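Local coordinates for protein phytase (Debaryomyces castellii, PDB 2GFI) that hydrolyses phytate (inositol hexakisphosphate) as a 3-phytase of the histidine acid phosphatase family, at residues G210-N215 / C432-A437; M301-G306 / A424-V429. One frame throughout, in Å; residues are numbered along the deposited sequence.

Contact 1: G210-N215 / C432-A437; sequences GCFNYN and CGNNNA. With NAG (2-acetamido-2-deoxy-beta-D-glucopyranose), chain D.
Asn434 reaches across to Gly210 in the buried, closely packed part of this contact. A chi1 of -171° sets CG anti to the backbone N. ND2 gives a straight hydrogen bond (165°) to Gly210 O, on a lone pair and in the plane of both groups; the modelled 2.5 Å is shorter than usual and should not be pressed. A second bond from ND2 goes to Ala198 O. Its other end is used as well: OD1 accepts from Asn436 ND2 at 2.6 Å and from Asn436 N at 3.0 Å. Asn436 ND2 carries the N-acetylglucosamine. An alanine in place of Asn434 would probably leave Gly210 O and Ala198 O without their donor and the sugar-bearing amide of Asn436 freer to turn. Also buried, Cys211 SG and Cys432 SG are 2.7 Å apart, long for a bond, although this pair is a known disulfide of the protein.

The outer side is looser. The Phe212 ring lies nearly parallel to the Asn434 amide (16°), with Gly210 O over the centre of one face, and its CD2 edge meets Gly433 O at 3.0 Å. Sugar O6 comes up to CZ at that ring's rim. Asn213 N bonds to Cys432 O at 3.2 Å, while its exposed side chain gives ND2 to Gln431 O. A loop and the end of helix 428-432, meeting at a cysteine pair known as a disulfide, thus lead into an Asx turn, Asn434 to Asn436, at an N-glycosylation site.

Contact 2: M301-G306 / A424-V429; sequences MTRVIG and AGTNYV. With NAG (2-acetamido-2-deoxy-beta-D-glucopyranose), chain C.
Val304 points from the first turns of helix 302-318 at the backbone that leads into helix 428-432. CG2, anti to the backbone N, is the branch that touches: it lies 3.6 Å from Asn427 O and 3.7 Å from Tyr428 N, so one methyl sits against the peptide link between these two residues. The same methyl meets Thr426 CB at 4.0 Å.

Thr426 faces back toward the helix with its two branches doing different work. CG2 rests near Val304 CA and, more distantly, CG of Arg303, an apolar contact. OG1 takes the position between the backbone N and the carbonyl carbon (chi1 59°), from which it bonds to Val423 O and accepts from N2 of the N-acetylglucosamine at 3.0 Å, a fairly straight bond of 162°. The sugar's O3 also lies by Thr426 O, but so close that the length is doubtful.

The acetyl methyl C8 of this sugar is the third body in the packing, with Thr426 CB 3.9 Å and Tyr428 CB 4.1 Å away, and Val304 O beside it too. Tyr428 sets off to one side, CG anti to the backbone N (chi1 -171°), but its ring comes closer to helix 302-318, and Val304 O lies near the ring plane at its edge; the hydroxyl goes on to Pro207 O. No hydrogen bond joins the two segments: they meet by van der Waals contact, with the sugar touching both. Asn427 points its CB away from helix 302-318, and OD1 makes a weak bond to Glu430 N. This is an N-cap, here the start of a short helix set against the first turns of a longer one, beside a glycan belonging to Asn311 of that longer helix.

The two contacts lie with their centres 10 Å apart, on the same side of the chain's centre. Along the sequence the order is 210-215, 301-306, 424-429, 432-437, so contact 2 falls wholly between the halves of contact 1. Helix 428-432 ties them together: its start belongs to contact 2 and its last residue to contact 1. They also touch directly: Asn434 N is 3.2 Å from Val429 O, a probable hydrogen bond, and Cys211 SG packs on Met301 CE. The late part of the chain is thereby fastened to helix 302-318 and to the 210-215 loop, in a glycosylated region away from the predicted catalytic residues His70 and Asp333.

Contact 1: G210-N215 / C432-A437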
loop_
_atom_site.group_PDB
_atom_site.type_symbol
_atom_site.label_atom_id
_atom_site.label_comp_id
_atom_site.label_asym_id
_atom_site.label_seq_id
_atom_site.Cartn_x
_atom_site.Cartn_y
_atom_site.Cartn_z
ATOM N N GLY A 210 -32.772 -28.990 11.153
ATOM C CA GLY A 210 -33.565 -29.868 11.989
ATOM C C GLY A 210 -34.214 -29.160 13.166
ATOM O O GLY A 210 -34.846 -29.797 13.990
ATOM N N CYS A 211 -34.054 -27.848 13.275
ATOM C CA CYS A 211 -34.712 -27.155 14.360
ATOM C C CYS A 211 -36.048 -26.631 13.906
ATOM O O CYS A 211 -36.100 -25.630 13.200
ATOM C CB CYS A 211 -33.865 -26.024 14.917
ATOM S SG CYS A 211 -34.759 -25.191 16.246
ATOM N N PHE A 212 -37.129 -27.301 14.321
ATOM C CA PHE A 212 -38.475 -27.010 13.809
ATOM C C PHE A 212 -39.078 -25.761 14.402
ATOM O O PHE A 212 -39.835 -25.083 13.727
ATOM C CB PHE A 212 -39.410 -28.232 13.946
ATOM C CG PHE A 212 -38.888 -29.455 13.216
ATOM C CD1 PHE A 212 -38.438 -29.349 11.892
ATOM C CD2 PHE A 212 -38.793 -30.686 13.851
ATOM C CE1 PHE A 212 -37.924 -30.440 11.222
ATOM C CE2 PHE A 212 -38.276 -31.806 13.171
ATOM C CZ PHE A 212 -37.845 -31.674 11.862
ATOM N N ASN A 213 -38.728 -25.445 15.649
ATOM C CA ASN A 213 -39.232 -24.230 16.309
ATOM C C ASN A 213 -38.471 -22.957 15.997
ATOM O O ASN A 213 -38.831 -21.881 16.464
ATOM C CB ASN A 213 -39.331 -24.447 17.820
ATOM C CG ASN A 213 -40.229 -25.626 18.163
ATOM O OD1 ASN A 213 -41.117 -25.981 17.383
ATOM N ND2 ASN A 213 -39.991 -26.249 19.311
ATOM N N TYR A 214 -37.419 -23.083 15.202
ATOM C CA TYR A 214 -36.618 -21.946 14.809
ATOM C C TYR A 214 -37.308 -21.250 13.651
ATOM O O TYR A 214 -37.519 -21.829 12.596
ATOM C CB TYR A 214 -35.192 -22.372 14.453
ATOM C CG TYR A 214 -34.375 -21.318 13.744
ATOM C CD1 TYR A 214 -34.121 -20.078 14.340
ATOM C CD2 TYR A 214 -33.843 -21.563 12.465
ATOM C CE1 TYR A 214 -33.356 -19.093 13.663
ATOM C CE2 TYR A 214 -33.089 -20.602 11.788
ATOM C CZ TYR A 214 -32.849 -19.370 12.399
ATOM O OH TYR A 214 -32.108 -18.418 11.747
ATOM N N ASN A 215 -37.684 -20.002 13.873
ATOM C CA ASN A 215 -38.237 -19.212 12.806
ATOM C C ASN A 215 -37.273 -18.066 12.478
ATOM O O ASN A 215 -37.198 -17.080 13.218
ATOM C CB ASN A 215 -39.639 -18.712 13.201
ATOM C CG ASN A 215 -40.296 -17.916 12.113
ATOM O OD1 ASN A 215 -39.905 -17.972 10.938
ATOM N ND2 ASN A 215 -41.311 -17.154 12.490
ATOM N N CYS A 432 -36.030 -27.496 19.979
ATOM C CA CYS A 432 -36.217 -27.576 18.545
ATOM C C CYS A 432 -37.403 -28.402 18.095
ATOM O O CYS A 432 -37.890 -28.208 16.981
ATOM C CB CYS A 432 -34.946 -28.094 17.884
ATOM S SG CYS A 432 -33.630 -26.866 18.008
ATOM N N GLY A 433 -37.866 -29.319 18.950
ATOM C CA GLY A 433 -38.988 -30.215 18.615
ATOM C C GLY A 433 -38.546 -31.261 17.615
ATOM O O GLY A 433 -39.290 -31.600 16.700
ATOM N N ASN A 434 -37.324 -31.758 17.774
ATOM C CA ASN A 434 -36.766 -32.720 16.836
ATOM C C ASN A 434 -36.102 -33.842 17.609
ATOM O O ASN A 434 -35.162 -33.604 18.377
ATOM C CB ASN A 434 -35.757 -32.031 15.897
ATOM C CG ASN A 434 -35.295 -32.930 14.734
ATOM O OD1 ASN A 434 -35.359 -34.156 14.808
ATOM N ND2 ASN A 434 -34.807 -32.314 13.674
ATOM N N ASN A 435 -36.596 -35.062 17.393
ATOM C CA ASN A 435 -36.146 -36.264 18.108
ATOM C C ASN A 435 -35.149 -37.156 17.386
ATOM O O ASN A 435 -34.892 -38.288 17.811
ATOM C CB ASN A 435 -37.348 -37.104 18.525
ATOM C CG ASN A 435 -37.749 -36.832 19.940
ATOM O OD1 ASN A 435 -37.045 -37.233 20.891
ATOM N ND2 ASN A 435 -38.866 -36.118 20.108
ATOM N N ASN A 436 -34.602 -36.656 16.287
ATOM C CA ASN A 436 -33.499 -37.319 15.612
ATOM C C ASN A 436 -32.241 -37.068 16.451
ATOM O O ASN A 436 -32.366 -36.711 17.639
ATOM C CB ASN A 436 -33.383 -36.773 14.198
ATOM C CG ASN A 436 -34.595 -37.113 13.344
ATOM O OD1 ASN A 436 -34.651 -38.182 12.746
ATOM N ND2 ASN A 436 -35.568 -36.192 13.278
ATOM N N ALA A 437 -31.043 -37.233 15.886
ATOM C CA ALA A 437 -29.826 -36.980 16.689
ATOM C C ALA A 437 -29.904 -35.728 17.602
ATOM O O ALA A 437 -30.413 -34.646 17.216
ATOM C CB ALA A 437 -28.586 -36.968 15.837
HETATM C C1 NAG D . -36.605 -36.544 12.330
HETATM C C2 NAG D . -37.920 -36.928 13.038
HETATM C C3 NAG D . -39.154 -36.985 12.125
HETATM C C4 NAG D . -39.141 -35.866 11.069
HETATM C C5 NAG D . -37.774 -35.915 10.369
HETATM C C6 NAG D . -37.676 -35.096 9.072
HETATM C C7 NAG D . -37.841 -38.339 15.007
HETATM C C8 NAG D . -37.413 -39.643 15.623
HETATM N N2 NAG D . -37.778 -38.224 13.678
HETATM O O3 NAG D . -40.324 -36.949 12.925
HETATM O O4 NAG D . -40.210 -35.995 10.146
HETATM O O5 NAG D . -36.793 -35.547 11.331
HETATM O O6 NAG D . -37.918 -33.725 9.293
HETATM O O7 NAG D . -38.231 -37.422 15.721
#

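Contact 2: M301-G306 / A424-V429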
loop_
_atom_site.group_PDB
_atom_site.type_symbol
_atom_site.label_atom_id
_atom_site.label_comp_id
_atom_site.label_asym_id
_atom_site.label_seq_id
_atom_site.Cartn_x
_atom_site.Cartn_y
_atom_site.Cartn_z
ATOM N N MET A 301 -33.979 -18.613 19.271
ATOM C CA MET A 301 -33.688 -20.009 18.987
ATOM C C MET A 301 -32.253 -20.317 18.630
ATOM O O MET A 301 -31.846 -21.469 18.658
ATOM C CB MET A 301 -34.642 -20.573 17.922
ATOM C CG MET A 301 -36.030 -20.900 18.465
ATOM S SD MET A 301 -35.978 -21.985 19.938
ATOM C CE MET A 301 -35.386 -23.486 19.176
ATOM N N THR A 302 -31.463 -19.294 18.321
ATOM C CA THR A 302 -30.117 -19.522 17.771
ATOM C C THR A 302 -29.108 -19.972 18.799
ATOM O O THR A 302 -28.172 -20.704 18.467
ATOM C CB THR A 302 -29.585 -18.276 17.052
ATOM O OG1 THR A 302 -29.513 -17.184 17.989
ATOM C CG2 THR A 302 -30.548 -17.850 15.926
ATOM N N ARG A 303 -29.273 -19.543 20.048
ATOM C CA ARG A 303 -28.360 -20.029 21.033
ATOM C C ARG A 303 -28.454 -21.541 21.180
ATOM O O ARG A 303 -27.397 -22.201 21.285
ATOM C CB ARG A 303 -28.516 -19.400 22.385
ATOM C CG ARG A 303 -27.359 -19.903 23.218
ATOM C CD ARG A 303 -27.145 -19.243 24.479
ATOM N NE ARG A 303 -27.147 -17.800 24.398
ATOM C CZ ARG A 303 -26.576 -17.037 25.323
ATOM N NH1 ARG A 303 -25.922 -17.618 26.335
ATOM N NH2 ARG A 303 -26.639 -15.705 25.234
ATOM N N VAL A 304 -29.683 -22.097 21.194
ATOM C CA VAL A 304 -29.811 -23.563 21.316
ATOM C C VAL A 304 -29.202 -24.264 20.104
ATOM O O VAL A 304 -28.464 -25.229 20.269
ATOM C CB VAL A 304 -31.267 -24.083 21.575
ATOM C CG1 VAL A 304 -32.191 -23.788 20.412
ATOM C CG2 VAL A 304 -31.230 -25.605 21.797
ATOM N N ILE A 305 -29.514 -23.766 18.903
ATOM C CA ILE A 305 -28.951 -24.313 17.664
ATOM C C ILE A 305 -27.426 -24.158 17.617
ATOM O O ILE A 305 -26.727 -25.125 17.384
ATOM C CB ILE A 305 -29.578 -23.668 16.413
ATOM C CG1 ILE A 305 -31.078 -23.896 16.359
ATOM C CG2 ILE A 305 -28.924 -24.236 15.149
ATOM C CD1 ILE A 305 -31.785 -22.929 15.410
ATOM N N GLY A 306 -26.916 -22.946 17.852
ATOM C CA GLY A 306 -25.470 -22.698 17.855
ATOM C C GLY A 306 -24.681 -23.551 18.834
ATOM O O GLY A 306 -23.527 -23.893 18.576
ATOM N N ALA A 424 -25.767 -23.291 28.856
ATOM C CA ALA A 424 -26.642 -23.567 30.006
ATOM C C ALA A 424 -28.101 -23.481 29.605
ATOM O O ALA A 424 -28.522 -22.530 28.931
ATOM C CB ALA A 424 -26.369 -22.598 31.155
ATOM N N GLY A 425 -28.873 -24.484 30.027
ATOM C CA GLY A 425 -30.328 -24.478 29.838
ATOM C C GLY A 425 -30.734 -24.707 28.396
ATOM O O GLY A 425 -31.887 -24.470 28.032
ATOM N N THR A 426 -29.797 -25.154 27.564
ATOM C CA THR A 426 -30.157 -25.487 26.190
ATOM C C THR A 426 -30.399 -26.974 26.051
ATOM O O THR A 426 -29.777 -27.800 26.723
ATOM C CB THR A 426 -29.101 -25.020 25.127
ATOM O OG1 THR A 426 -27.837 -25.629 25.407
ATOM C CG2 THR A 426 -28.856 -23.515 25.202
ATOM N N ASN A 427 -31.290 -27.296 25.131
ATOM C CA ASN A 427 -31.681 -28.648 24.872
ATOM C C ASN A 427 -32.211 -28.643 23.475
ATOM O O ASN A 427 -33.310 -28.153 23.220
ATOM C CB ASN A 427 -32.778 -29.087 25.859
ATOM C CG ASN A 427 -33.266 -30.513 25.609
ATOM O OD1 ASN A 427 -32.981 -31.134 24.559
ATOM N ND2 ASN A 427 -34.021 -31.049 26.586
ATOM N N TYR A 428 -31.430 -29.209 22.573
ATOM C CA TYR A 428 -31.797 -29.237 21.187
ATOM C C TYR A 428 -33.130 -29.932 20.918
ATOM O O TYR A 428 -34.025 -29.331 20.311
ATOM C CB TYR A 428 -30.694 -29.888 20.366
ATOM C CG TYR A 428 -30.924 -29.760 18.888
ATOM C CD1 TYR A 428 -30.556 -28.594 18.203
ATOM C CD2 TYR A 428 -31.530 -30.796 18.168
ATOM C CE1 TYR A 428 -30.764 -28.476 16.833
ATOM C CE2 TYR A 428 -31.744 -30.690 16.807
ATOM C CZ TYR A 428 -31.357 -29.519 16.136
ATOM O OH TYR A 428 -31.554 -29.406 14.778
ATOM N N VAL A 429 -33.246 -31.197 21.351
ATOM C CA VAL A 429 -34.425 -32.026 21.094
ATOM C C VAL A 429 -35.666 -31.290 21.564
ATOM O O VAL A 429 -36.593 -31.056 20.784
ATOM C CB VAL A 429 -34.298 -33.439 21.745
ATOM C CG1 VAL A 429 -35.622 -34.198 21.706
ATOM C CG2 VAL A 429 -33.208 -34.241 21.044
HETATM C C1 NAG C . -24.547 -28.728 25.338
HETATM C C2 NAG C . -26.040 -29.061 25.103
HETATM C C3 NAG C . -26.839 -29.158 26.421
HETATM C C4 NAG C . -26.140 -30.093 27.427
HETATM C C5 NAG C . -24.704 -29.555 27.570
HETATM C C6 NAG C . -23.843 -30.337 28.539
HETATM C C7 NAG C . -26.963 -28.384 22.895
HETATM C C8 NAG C . -27.977 -27.466 22.268
HETATM N N2 NAG C . -26.659 -28.111 24.177
HETATM O O3 NAG C . -28.142 -29.587 26.123
HETATM O O4 NAG C . -26.827 -30.267 28.682
HETATM O O5 NAG C . -24.031 -29.599 26.315
HETATM O O6 NAG C . -22.554 -29.791 28.411
HETATM O O7 NAG C . -26.474 -29.303 22.220
#